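Local coordinates for protein acetaldehyde dehydrogenase (Acetylating) (Geobacillus thermoglucosidasius, PDB 5J78) that probably catalyses the NAD-dependent, coenzyme A-acylating interconversion of acetaldehyde and acetyl-CoA, as an acetylating member of the aldehyde dehydrogenase family, at residues A[310-315]-A[329-334]; A[317-322]-A[359-364]; A[351-356]-A[380-385]. All coordinates share one frame; numbering follows the deposited sequence. Where two conformers were deposited one is given.

Contact 1: A[310-315]-A[329-334]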
ATOM      1  N   ALA A 310      34.332 -18.178   7.842  1.00 35.07           N
ATOM      2  CA  ALA A 310      33.379 -17.821   6.795  1.00 23.60           C
ATOM      3  C   ALA A 310      31.983 -18.236   7.166  1.00 38.96           C
ATOM      4  O   ALA A 310      31.010 -17.648   6.696  1.00 42.90           O
ATOM      5  CB  ALA A 310      33.756 -18.441   5.471  1.00 27.42           C
ATOM      6  N   SER A 311      31.888 -19.242   8.021  1.00 31.50           N
ATOM      7  CA  SER A 311      30.605 -19.814   8.402  1.00 31.92           C
ATOM      8  C   SER A 311      29.810 -18.910   9.319  1.00 33.65           C
ATOM      9  O   SER A 311      28.587 -19.025   9.404  1.00 43.70           O
ATOM     10  CB  SER A 311      30.826 -21.164   9.086  1.00 39.09           C
ATOM     11  OG  SER A 311      31.640 -21.981   8.275  1.00 53.59           O
ATOM     12  N   ILE A 312      30.508 -18.025  10.023  1.00 32.52           N
ATOM     13  CA  ILE A 312      29.841 -17.114  10.939  1.00 36.08           C
ATOM     14  C   ILE A 312      29.856 -15.664  10.452  1.00 32.53           C
ATOM     15  O   ILE A 312      29.368 -14.781  11.150  1.00 31.27           O
ATOM     16  CB  ILE A 312      30.476 -17.188  12.348  1.00 42.03           C
ATOM     17  CG1 ILE A 312      31.929 -16.712  12.335  1.00 34.83           C
ATOM     18  CG2 ILE A 312      30.394 -18.614  12.881  1.00 29.63           C
ATOM     19  CD1 ILE A 312      32.403 -16.236  13.684  1.00 40.84           C
ATOM     20  N   ILE A 313      30.415 -15.420   9.269  1.00 27.17           N
ATOM     21  CA  ILE A 313      30.436 -14.071   8.713  1.00 27.54           C
ATOM     22  C   ILE A 313      29.045 -13.683   8.208  1.00 32.42           C
ATOM     23  O   ILE A 313      28.626 -12.543   8.388  1.00 32.24           O
ATOM     24  CB  ILE A 313      31.471 -13.927   7.589  1.00 22.16           C
ATOM     25  CG1 ILE A 313      32.850 -13.754   8.218  1.00 21.52           C
ATOM     26  CG2 ILE A 313      31.180 -12.700   6.694  1.00 28.66           C
ATOM     27  CD1 ILE A 313      33.980 -13.703   7.233  1.00 26.24           C
ATOM     28  N   MET A 314      28.329 -14.611   7.578  1.00 33.85           N
ATOM     29  CA  MET A 314      26.919 -14.359   7.284  1.00 47.61           C
ATOM     30  C   MET A 314      26.001 -15.510   7.696  1.00 40.39           C
ATOM     31  O   MET A 314      26.378 -16.690   7.677  1.00 48.30           O
ATOM     32  CB  MET A 314      26.729 -14.003   5.794  1.00 49.34           C
ATOM     33  CG  MET A 314      27.301 -14.931   4.762  1.00 47.91           C
ATOM     34  SD  MET A 314      27.673 -14.045   3.207  1.00 49.43           S
ATOM     35  CE  MET A 314      26.244 -12.983   3.054  1.00 55.07           C
ATOM     36  N   VAL A 315      24.810 -15.117   8.145  1.00 44.82           N
ATOM     37  CA  VAL A 315      23.719 -16.031   8.448  1.00 56.06           C
ATOM     38  C   VAL A 315      22.536 -15.593   7.592  1.00 55.40           C
ATOM     39  O   VAL A 315      22.294 -14.393   7.422  1.00 47.55           O
ATOM     40  CB  VAL A 315      23.354 -16.039   9.948  1.00 46.50           C
ATOM     41  CG1 VAL A 315      24.577 -16.392  10.783  1.00 43.32           C
ATOM     42  CG2 VAL A 315      22.793 -14.701  10.379  1.00 63.89           C
ATOM     43  N   GLN A 329      39.596 -11.881  18.900  1.00 23.76           N
ATOM     44  CA  GLN A 329      39.520 -13.006  19.825  1.00 25.34           C
ATOM     45  C   GLN A 329      38.094 -13.507  20.021  1.00 36.24           C
ATOM     46  O   GLN A 329      37.872 -14.713  20.130  1.00 32.99           O
ATOM     47  CB  GLN A 329      40.111 -12.617  21.176  1.00 25.23           C
ATOM     48  CG  GLN A 329      41.631 -12.428  21.158  1.00 33.60           C
ATOM     49  CD  GLN A 329      42.091 -11.169  20.410  1.00 43.95           C
ATOM     50  OE1 GLN A 329      41.370 -10.152  20.332  1.00 34.55           O
ATOM     51  NE2 GLN A 329      43.305 -11.233  19.859  1.00 25.87           N
ATOM     52  N   VAL A 330      37.135 -12.580  20.073  1.00 31.60           N
ATOM     53  CA  VAL A 330      35.727 -12.935  20.185  1.00 24.15           C
ATOM     54  C   VAL A 330      35.292 -13.666  18.929  1.00 36.37           C
ATOM     55  O   VAL A 330      34.630 -14.694  18.998  1.00 25.71           O
ATOM     56  CB  VAL A 330      34.836 -11.697  20.396  1.00 28.99           C
ATOM     57  CG1 VAL A 330      33.341 -12.078  20.351  1.00 25.58           C
ATOM     58  CG2 VAL A 330      35.193 -10.991  21.712  1.00 32.94           C
ATOM     59  N   ILE A 331      35.681 -13.133  17.775  1.00 22.89           N
ATOM     60  CA  ILE A 331      35.354 -13.764  16.509  1.00 23.08           C
ATOM     61  C   ILE A 331      35.967 -15.166  16.436  1.00 33.59           C
ATOM     62  O   ILE A 331      35.316 -16.110  15.986  1.00 28.18           O
ATOM     63  CB  ILE A 331      35.853 -12.916  15.343  1.00 21.14           C
ATOM     64  CG1 ILE A 331      35.109 -11.575  15.315  1.00 26.28           C
ATOM     65  CG2 ILE A 331      35.646 -13.622  14.016  1.00 23.90           C
ATOM     66  CD1 ILE A 331      35.787 -10.550  14.478  1.00 19.33           C
ATOM     67  N   ALA A 332      37.225 -15.287  16.861  1.00 26.92           N
ATOM     68  CA  ALA A 332      37.918 -16.584  16.860  1.00 31.07           C
ATOM     69  C   ALA A 332      37.135 -17.607  17.677  1.00 25.83           C
ATOM     70  O   ALA A 332      36.885 -18.721  17.228  1.00 29.43           O
ATOM     71  CB  ALA A 332      39.317 -16.434  17.417  1.00 31.20           C
ATOM     72  N   GLU A 333      36.731 -17.196  18.873  1.00 34.10           N
ATOM     73  CA  GLU A 333      35.961 -18.044  19.755  1.00 30.67           C
ATOM     74  C   GLU A 333      34.666 -18.473  19.088  1.00 42.53           C
ATOM     75  O   GLU A 333      34.274 -19.643  19.158  1.00 37.38           O
ATOM     76  CB  GLU A 333      35.674 -17.316  21.064  1.00 47.44           C
ATOM     77  CG  GLU A 333      35.251 -18.234  22.197  1.00 58.96           C
ATOM     78  CD  GLU A 333      34.969 -17.480  23.487  1.00 90.19           C
ATOM     79  OE1 GLU A 333      35.497 -16.355  23.650  1.00 87.39           O
ATOM     80  OE2 GLU A 333      34.218 -18.013  24.335  1.00100.06           O
ATOM     81  N   MET A 334      34.024 -17.528  18.408  1.00 31.06           N
ATOM     82  CA  MET A 334      32.734 -17.774  17.772  1.00 27.73           C
ATOM     83  C   MET A 334      32.881 -18.783  16.660  1.00 22.16           C
ATOM     84  O   MET A 334      31.999 -19.605  16.428  1.00 27.72           O
ATOM     85  CB  MET A 334      32.140 -16.478  17.188  1.00 34.44           C
ATOM     86  CG  MET A 334      31.567 -15.528  18.198  1.00 42.67           C
ATOM     87  SD  MET A 334      30.815 -14.083  17.412  1.00 38.21           S
ATOM     88  CE  MET A 334      29.990 -13.372  18.842  1.00 54.81           C
TER
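Ile312 brings its two branch ends up to the backbone carbonyls of Ile331 and Met334, the flat groups of this contact, since the side chains that touch are all aliphatic. Its CD1 comes to the oxygen end of the first, 3.7 Å from Ile331 O, and its CG2 lies 4.0 Å from Met334 O. The closest approach is to aliphatic carbon: Ile312 CD1 rests 3.5 Å from Met334 CB. The same methyl also meets the branch methyl of the preceding turn, with Ile312 CD1 and Ile331 CG2 4.2 Å apart. One methyl group thus settles between two side chains three residues apart on the facing helix, and the two segments bury 125 Å² in all. It gets there because CG1 of Ile312 is tucked between N and C of its own backbone (chi1 64°), and chi2 then carries CD1 outward.

The two helices concerned, 303-313 and 328-335, both belong to the long β-α-β crossover between the neighbouring parallel strands 298-300 and 345-349 of the seven-stranded sheet. Ile312 comes from the first, shortly ahead of the small antiparallel hairpin 314-315/318-319 that separates them.

Met334 crosses Ile312 at about a right angle and, of its side chain, gives it only CB. Beyond CG its chain is extended, with chi2 and chi3 both near 180°, and the thioether runs away from Ile312. Nearby, Ile313 packs on Pro358 and Phe359, and Ala332 on Ile339.

Contact 2: A[317-322]-A[359-364]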
ATOM      1  N   GLY A 317      21.675 -14.972   3.983  1.00 58.00           N
ATOM      2  CA  GLY A 317      22.579 -14.442   2.980  1.00 60.15           C
ATOM      3  C   GLY A 317      22.900 -12.999   3.296  1.00 58.05           C
ATOM      4  O   GLY A 317      23.003 -12.167   2.391  1.00 64.69           O
ATOM      5  N   SER A 318      23.045 -12.705   4.588  1.00 47.08           N
ATOM      6  CA  SER A 318      23.376 -11.359   5.045  1.00 62.88           C
ATOM      7  C   SER A 318      24.404 -11.388   6.173  1.00 44.91           C
ATOM      8  O   SER A 318      24.539 -12.388   6.875  1.00 40.32           O
ATOM      9  CB  SER A 318      22.117 -10.632   5.515  1.00 54.46           C
ATOM     10  OG  SER A 318      21.548 -11.300   6.629  1.00 77.00           O
ATOM     11  N   LEU A 319      25.115 -10.276   6.342  1.00 42.44           N
ATOM     12  CA  LEU A 319      26.107 -10.135   7.396  1.00 45.11           C
ATOM     13  C   LEU A 319      25.524 -10.496   8.762  1.00 31.03           C
ATOM     14  O   LEU A 319      24.425 -10.087   9.110  1.00 33.60           O
ATOM     15  CB  LEU A 319      26.660  -8.709   7.412  1.00 30.66           C
ATOM     16  CG  LEU A 319      27.755  -8.420   8.449  1.00 28.33           C
ATOM     17  CD1 LEU A 319      29.041  -9.235   8.168  1.00 25.78           C
ATOM     18  CD2 LEU A 319      28.036  -6.919   8.478  1.00 28.87           C
ATOM     19  N   ASN A 320      26.273 -11.306   9.500  1.00 30.01           N
ATOM     20  CA  ASN A 320      25.921 -11.733  10.856  1.00 36.43           C
ATOM     21  C   ASN A 320      26.181 -10.623  11.874  1.00 26.94           C
ATOM     22  O   ASN A 320      27.326 -10.253  12.114  1.00 25.25           O
ATOM     23  CB  ASN A 320      26.732 -12.995  11.203  1.00 26.99           C
ATOM     24  CG  ASN A 320      26.440 -13.544  12.600  1.00 30.47           C
ATOM     25  OD1 ASN A 320      25.520 -13.108  13.294  1.00 35.22           O
ATOM     26  ND2 ASN A 320      27.231 -14.535  13.005  1.00 33.93           N
ATOM     27  N   ALA A 321      25.118 -10.090  12.468  1.00 29.29           N
ATOM     28  CA  ALA A 321      25.240  -8.978  13.409  1.00 27.45           C
ATOM     29  C   ALA A 321      26.094  -9.329  14.632  1.00 30.24           C
ATOM     30  O   ALA A 321      26.633  -8.437  15.294  1.00 26.83           O
ATOM     31  CB  ALA A 321      23.850  -8.512  13.866  1.00 33.63           C
ATOM     32  N   LYS A 322      26.227 -10.619  14.935  1.00 31.74           N
ATOM     33  CA  LYS A 322      26.947 -11.019  16.140  1.00 27.99           C
ATOM     34  C   LYS A 322      28.455 -10.841  16.022  1.00 23.87           C
ATOM     35  O   LYS A 322      29.131 -10.824  17.039  1.00 30.35           O
ATOM     36  CB  LYS A 322      26.608 -12.469  16.507  1.00 25.98           C
ATOM     37  CG  LYS A 322      25.283 -12.574  17.241  1.00 37.79           C
ATOM     38  CD  LYS A 322      24.695 -13.969  17.171  1.00 46.35           C
ATOM     39  CE  LYS A 322      23.308 -13.983  17.800  1.00 42.32           C
ATOM     40  NZ  LYS A 322      22.889 -15.348  18.239  1.00 63.93           N
ATOM     41  N   PHE A 359      34.042 -13.528   2.512  1.00 26.15           N
ATOM     42  CA  PHE A 359      35.185 -12.680   2.803  1.00 29.86           C
ATOM     43  C   PHE A 359      35.223 -11.469   1.865  1.00 23.81           C
ATOM     44  O   PHE A 359      35.916 -10.494   2.140  1.00 21.49           O
ATOM     45  CB  PHE A 359      36.485 -13.484   2.723  1.00 36.78           C
ATOM     46  CG  PHE A 359      36.759 -14.307   3.954  1.00 27.58           C
ATOM     47  CD1 PHE A 359      37.320 -13.728   5.072  1.00 24.75           C
ATOM     48  CD2 PHE A 359      36.450 -15.655   3.993  1.00 33.87           C
ATOM     49  CE1 PHE A 359      37.573 -14.482   6.223  1.00 20.33           C
ATOM     50  CE2 PHE A 359      36.698 -16.404   5.134  1.00 42.94           C
ATOM     51  CZ  PHE A 359      37.255 -15.807   6.251  1.00 30.16           C
ATOM     52  N   SER A 360      34.468 -11.518   0.774  1.00 26.65           N
ATOM     53  CA  SER A 360      34.468 -10.416  -0.185  1.00 27.00           C
ATOM     54  C   SER A 360      33.424  -9.337   0.140  1.00 20.06           C
ATOM     55  O   SER A 360      33.476  -8.262  -0.450  1.00 27.16           O
ATOM     56  CB  SER A 360      34.223 -10.924  -1.605  1.00 33.96           C
ATOM     57  OG  SER A 360      32.896 -11.383  -1.741  1.00 32.10           O
ATOM     58  N   ILE A 361      32.492  -9.619   1.057  1.00 20.55           N
ATOM     59  CA  ILE A 361      31.459  -8.641   1.419  1.00 25.10           C
ATOM     60  C   ILE A 361      31.933  -7.701   2.529  1.00 27.11           C
ATOM     61  O   ILE A 361      33.065  -7.833   3.047  1.00 21.96           O
ATOM     62  CB  ILE A 361      30.127  -9.331   1.851  1.00 24.03           C
ATOM     63  CG1 ILE A 361      30.232 -10.030   3.223  1.00 24.58           C
ATOM     64  CG2 ILE A 361      29.692 -10.325   0.786  1.00 30.89           C
ATOM     65  CD1 ILE A 361      28.878 -10.330   3.874  1.00 20.37           C
ATOM     66  N   GLU A 362      31.065  -6.747   2.874  1.00 17.91           N
ATOM     67  CA  GLU A 362      31.338  -5.779   3.919  1.00 21.41           C
ATOM     68  C   GLU A 362      31.196  -6.502   5.249  1.00 21.51           C
ATOM     69  O   GLU A 362      30.141  -7.069   5.547  1.00 18.55           O
ATOM     70  CB  GLU A 362      30.380  -4.566   3.851  1.00 19.82           C
ATOM     71  CG  GLU A 362      30.824  -3.426   4.772  1.00 21.61           C
ATOM     72  CD  GLU A 362      29.787  -2.340   5.012  1.00 28.74           C
ATOM     73  OE1 GLU A 362      28.604  -2.519   4.653  1.00 21.94           O
ATOM     74  OE2 GLU A 362      30.184  -1.288   5.568  1.00 21.33           O
ATOM     75  N   LYS A 363      32.241  -6.463   6.065  1.00 21.46           N
ATOM     76  CA  LYS A 363      32.280  -7.318   7.256  1.00 19.26           C
ATOM     77  C   LYS A 363      32.101  -6.559   8.570  1.00 22.78           C
ATOM     78  O   LYS A 363      31.799  -7.172   9.600  1.00 24.72           O
ATOM     79  CB  LYS A 363      33.608  -8.106   7.260  1.00 18.46           C
ATOM     80  CG  LYS A 363      33.688  -9.074   6.068  1.00 23.31           C
ATOM     81  CD  LYS A 363      35.083  -9.646   5.813  1.00 21.71           C
ATOM     82  CE  LYS A 363      36.044  -8.617   5.265  1.00 24.84           C
ATOM     83  NZ  LYS A 363      35.801  -8.301   3.827  1.00 24.09           N
ATOM     84  N   LEU A 364      32.274  -5.237   8.524  1.00 18.76           N
ATOM     85  CA  LEU A 364      32.059  -4.367   9.684  1.00 19.23           C
ATOM     86  C   LEU A 364      32.692  -4.967  10.944  1.00 24.68           C
ATOM     87  O   LEU A 364      32.090  -5.010  12.013  1.00 20.52           O
ATOM     88  CB  LEU A 364      30.563  -4.115   9.907  1.00 20.67           C
ATOM     89  CG  LEU A 364      29.886  -3.099   8.961  1.00 24.22           C
ATOM     90  CD1 LEU A 364      28.384  -3.039   9.211  1.00 27.06           C
ATOM     91  CD2 LEU A 364      30.484  -1.712   9.097  1.00 23.94           C
TER
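Leu319 sets its two methyls around a single backbone oxygen: CD1 and CD2 of Leu319 both lie 3.6 Å from Glu362 O. The next carbonyl closes in on the same group, with Leu319 CD1 3.7 Å from Lys363 O. Apolar partners flank it, Leu364 CD1 at 4.0 Å from Leu319 CD2 and, more loosely, Ile361 CD1 at 4.4 Å from Leu319 CD1. With CG anti to the backbone N (chi1 -178°), the isobutyl group reaches straight across to the loop. Cut back to an alanine, Leu319 would lose both methyls, which is likely to leave the Glu362 carbonyl and Leu364 CD1 without their apolar cover and open a gap beside the loop.

Lys363 cross-links the loop from within. Its backbone faces Leu319 while its side chain turns away and folds back, NZ donating to Ile361 O at 2.9 Å, nearly in line with that C=O, and to Phe359 O at 2.8 Å, from above the carbonyl plane. Gln277 O is a third acceptor, so three carbonyls hold this buried amine. On the other segment, Asn320 OD1 accepts from Lys322 N in an Asx turn, the N lying well above the plane of the side-chain carbonyl, while ND2 donates to Ile312 O. Glu362 lies near the modified cysteine at position 273, probably the nucleophile of this family.

Leu319 belongs to the short hairpin strand 318-319, and the loop leads from strand 345-349 into strand 367-373; Ile361 also packs on strand 314-315, and Phe359 on helix 303-313.

Contact 3: A[351-356]-A[380-385]; sequences TEVGKE and SELAQK
Val353 and Lys385 have CA atoms 6.8 Å apart where the loop 351-356, extended at Val353, passes one side of a turn of helix 376-388. Val353 carries the contact with both methyls. Its CG1, placed anti to the backbone N (chi1 -180°), comes down on the backbone of the helix, 3.6 Å from Lys385 O, and also lies 4.0 Å from Lys385 CB. The other methyl turns to the preceding turn, Val353 CG2 meeting Leu382 CD2 at 4.0 Å. The valine and leucine side chains lie at a slant to each other, and Leu382 reaches the loop only through this outer methyl. Lys385 contributes the base of its side chain; the rest leads off from the loop, bent at chi4.

Directly after Val353 the chain passes through Gly354 at phi and psi of 160°. A CB there would be pressed against the carbonyl oxygen of Val353 and would also run into Glu356 OE1, which explains why a residue lacking one sits at this bend.

This is surface packing. Tyr371 of strand 367-373 touches both Val353 and Leu382, and its hydroxyl is hydrogen-bonded to Glu352 O. Helix 376-388 begins the return from that strand to strand 395-399, a crossover within the parallel sheet; Leu382 faces strand 367-373 through Tyr371 and Val373, while Ala383 packs on Tyr409 of helix 403-410.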
ATOM      1  N   THR A 351      40.413 -15.032  -3.725  1.00 28.95           N
ATOM      2  CA  THR A 351      40.484 -14.785  -5.166  1.00 39.70           C
ATOM      3  C   THR A 351      39.117 -14.442  -5.772  1.00 28.83           C
ATOM      4  O   THR A 351      39.059 -13.789  -6.808  1.00 31.37           O
ATOM      5  CB  THR A 351      41.066 -16.005  -5.919  1.00 38.51           C
ATOM      6  OG1 THR A 351      40.184 -17.128  -5.774  1.00 33.65           O
ATOM      7  CG2 THR A 351      42.449 -16.357  -5.377  1.00 45.35           C
ATOM      8  N   GLU A 352      38.037 -14.878  -5.123  1.00 27.82           N
ATOM      9  CA  GLU A 352      36.678 -14.660  -5.626  1.00 36.06           C
ATOM     10  C   GLU A 352      35.926 -13.489  -4.956  1.00 43.41           C
ATOM     11  O   GLU A 352      36.195 -13.119  -3.809  1.00 35.48           O
ATOM     12  CB  GLU A 352      35.853 -15.941  -5.463  1.00 39.77           C
ATOM     13  CG  GLU A 352      36.327 -17.110  -6.325  1.00 45.08           C
ATOM     14  CD  GLU A 352      36.624 -16.708  -7.760  1.00 56.18           C
ATOM     15  OE1 GLU A 352      35.679 -16.310  -8.485  1.00 71.35           O
ATOM     16  OE2 GLU A 352      37.808 -16.777  -8.158  1.00 52.23           O
ATOM     17  N   VAL A 353      34.960 -12.939  -5.692  1.00 41.44           N
ATOM     18  CA  VAL A 353      34.128 -11.818  -5.239  1.00 36.69           C
ATOM     19  C   VAL A 353      32.648 -12.122  -5.468  1.00 30.42           C
ATOM     20  O   VAL A 353      32.262 -12.545  -6.552  1.00 38.90           O
ATOM     21  CB  VAL A 353      34.502 -10.521  -5.983  1.00 30.20           C
ATOM     22  CG1 VAL A 353      33.637  -9.314  -5.513  1.00 36.88           C
ATOM     23  CG2 VAL A 353      35.995 -10.225  -5.816  1.00 37.74           C
ATOM     24  N   GLY A 354      31.813 -11.913  -4.455  1.00 27.92           N
ATOM     25  CA  GLY A 354      30.394 -12.158  -4.611  1.00 25.28           C
ATOM     26  C   GLY A 354      29.725 -12.335  -3.279  1.00 39.51           C
ATOM     27  O   GLY A 354      30.387 -12.644  -2.299  1.00 37.92           O
ATOM     28  N   LYS A 355      28.409 -12.149  -3.253  1.00 35.37           N
ATOM     29  CA  LYS A 355      27.630 -12.214  -2.019  1.00 40.41           C
ATOM     30  C   LYS A 355      27.797 -13.575  -1.351  1.00 41.61           C
ATOM     31  O   LYS A 355      27.563 -13.721  -0.154  1.00 56.99           O
ATOM     32  CB  LYS A 355      26.131 -11.963  -2.279  1.00 46.64           C
ATOM     33  CG  LYS A 355      25.780 -10.916  -3.330  1.00 52.07           C
ATOM     34  CD  LYS A 355      25.725  -9.505  -2.770  1.00 53.21           C
ATOM     35  CE  LYS A 355      25.738  -8.490  -3.915  1.00 55.30           C
ATOM     36  NZ  LYS A 355      25.700  -7.073  -3.450  1.00 72.42           N
ATOM     37  N   GLU A 356      28.200 -14.571  -2.136  1.00 42.93           N
ATOM     38  CA  GLU A 356      28.289 -15.943  -1.657  1.00 49.61           C
ATOM     39  C   GLU A 356      29.706 -16.291  -1.226  1.00 39.35           C
ATOM     40  O   GLU A 356      29.976 -17.419  -0.839  1.00 44.50           O
ATOM     41  CB  GLU A 356      27.809 -16.915  -2.742  1.00 46.45           C
ATOM     42  CG  GLU A 356      28.758 -17.126  -3.939  1.00 52.74           C
ATOM     43  CD  GLU A 356      28.727 -15.995  -4.972  1.00 72.30           C
ATOM     44  OE1 GLU A 356      28.437 -14.829  -4.615  1.00 58.44           O
ATOM     45  OE2 GLU A 356      28.996 -16.283  -6.159  1.00 78.73           O
ATOM     46  N   SER A 380      42.026  -2.411 -10.621  1.00 33.72           N
ATOM     47  CA  SER A 380      40.799  -1.676 -10.939  1.00 28.49           C
ATOM     48  C   SER A 380      39.600  -2.578 -11.197  1.00 32.72           C
ATOM     49  O   SER A 380      38.492  -2.302 -10.741  1.00 33.21           O
ATOM     50  CB  SER A 380      41.015  -0.792 -12.159  1.00 19.44           C
ATOM     51  OG  SER A 380      41.931   0.249 -11.874  1.00 28.67           O
ATOM     52  N   GLU A 381      39.820  -3.664 -11.926  0.54 34.88           N
ATOM     53  CA  GLU A 381      38.746  -4.604 -12.222  0.54 35.06           C
ATOM     54  C   GLU A 381      38.216  -5.281 -10.947  0.54 31.72           C
ATOM     55  O   GLU A 381      37.009  -5.498 -10.817  0.54 29.90           O
ATOM     56  CB  GLU A 381      39.236  -5.646 -13.235  0.54 37.14           C
ATOM     57  CG  GLU A 381      39.667  -5.030 -14.582  0.54 40.48           C
ATOM     58  CD  GLU A 381      40.493  -5.977 -15.453  0.54 43.53           C
ATOM     59  OE1 GLU A 381      40.668  -5.675 -16.655  0.54 40.44           O
ATOM     60  OE2 GLU A 381      40.974  -7.012 -14.941  0.54 44.00           O
ATOM     61  N   LEU A 382      39.107  -5.608 -10.007  1.00 33.93           N
ATOM     62  CA  LEU A 382      38.685  -6.196  -8.725  1.00 27.71           C
ATOM     63  C   LEU A 382      37.984  -5.158  -7.832  1.00 20.06           C
ATOM     64  O   LEU A 382      36.954  -5.438  -7.226  1.00 24.95           O
ATOM     65  CB  LEU A 382      39.876  -6.784  -7.958  1.00 35.95           C
ATOM     66  CG  LEU A 382      40.320  -8.209  -8.284  1.00 31.91           C
ATOM     67  CD1 LEU A 382      41.539  -8.501  -7.456  1.00 36.24           C
ATOM     68  CD2 LEU A 382      39.217  -9.221  -8.014  1.00 33.46           C
ATOM     69  N   ALA A 383      38.580  -3.976  -7.736  1.00 19.31           N
ATOM     70  CA  ALA A 383      37.957  -2.870  -7.016  1.00 30.29           C
ATOM     71  C   ALA A 383      36.525  -2.675  -7.515  1.00 24.37           C
ATOM     72  O   ALA A 383      35.586  -2.547  -6.726  1.00 25.89           O
ATOM     73  CB  ALA A 383      38.764  -1.592  -7.186  1.00 19.90           C
ATOM     74  N   GLN A 384      36.353  -2.692  -8.832  1.00 26.91           N
ATOM     75  CA  GLN A 384      35.034  -2.451  -9.419  1.00 23.61           C
ATOM     76  C   GLN A 384      34.062  -3.536  -8.974  1.00 22.42           C
ATOM     77  O   GLN A 384      32.935  -3.234  -8.553  1.00 21.54           O
ATOM     78  CB  GLN A 384      35.131  -2.367 -10.956  1.00 26.55           C
ATOM     79  CG  GLN A 384      33.805  -2.212 -11.653  1.00 34.51           C
ATOM     80  CD  GLN A 384      33.122  -0.905 -11.312  1.00 49.26           C
ATOM     81  OE1 GLN A 384      33.772   0.089 -10.965  1.00 35.44           O
ATOM     82  NE2 GLN A 384      31.802  -0.902 -11.408  1.00 39.96           N
ATOM     83  N   LYS A 385      34.508  -4.791  -9.005  1.00 31.12           N
ATOM     84  CA  LYS A 385      33.672  -5.925  -8.572  1.00 27.55           C
ATOM     85  C   LYS A 385      33.315  -5.913  -7.078  1.00 23.03           C
ATOM     86  O   LYS A 385      32.204  -6.281  -6.691  1.00 22.15           O
ATOM     87  CB  LYS A 385      34.378  -7.240  -8.886  1.00 31.92           C
ATOM     88  CG  LYS A 385      34.384  -7.650 -10.355  1.00 41.78           C
ATOM     89  CD  LYS A 385      34.604  -9.161 -10.469  1.00 61.06           C
ATOM     90  CE  LYS A 385      34.860  -9.616 -11.901  1.00 63.07           C
ATOM     91  NZ  LYS A 385      36.241  -9.273 -12.345  1.00 65.79           N
TER

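In the fold
Contacts 1 and 2 have centres 10 Å apart and share the hairpin 314-315/318-319. The backbone bond between Ile313 O and Asn320 N (2.9 Å) ties them, and Met334, leaving contact 1, packs its CE 3.2 Å from Lys322 O. Contacts 2 and 3, 15 Å apart, are joined through the loop between strands 345-349 and 367-373, where Ser360 OG is hydrogen-bonded to Gly354 N at 3.0 Å. Contacts 1 and 3 are 22 Å apart but meet where Met314 SD packs against Lys355 O. Through Glu362, contact 2 borders the modified cysteine at position 273, probably the catalytic cysteine of this family, and the side chain of Leu364 lies about 4 Å from a bound glycerol, probably a crystallisation additive.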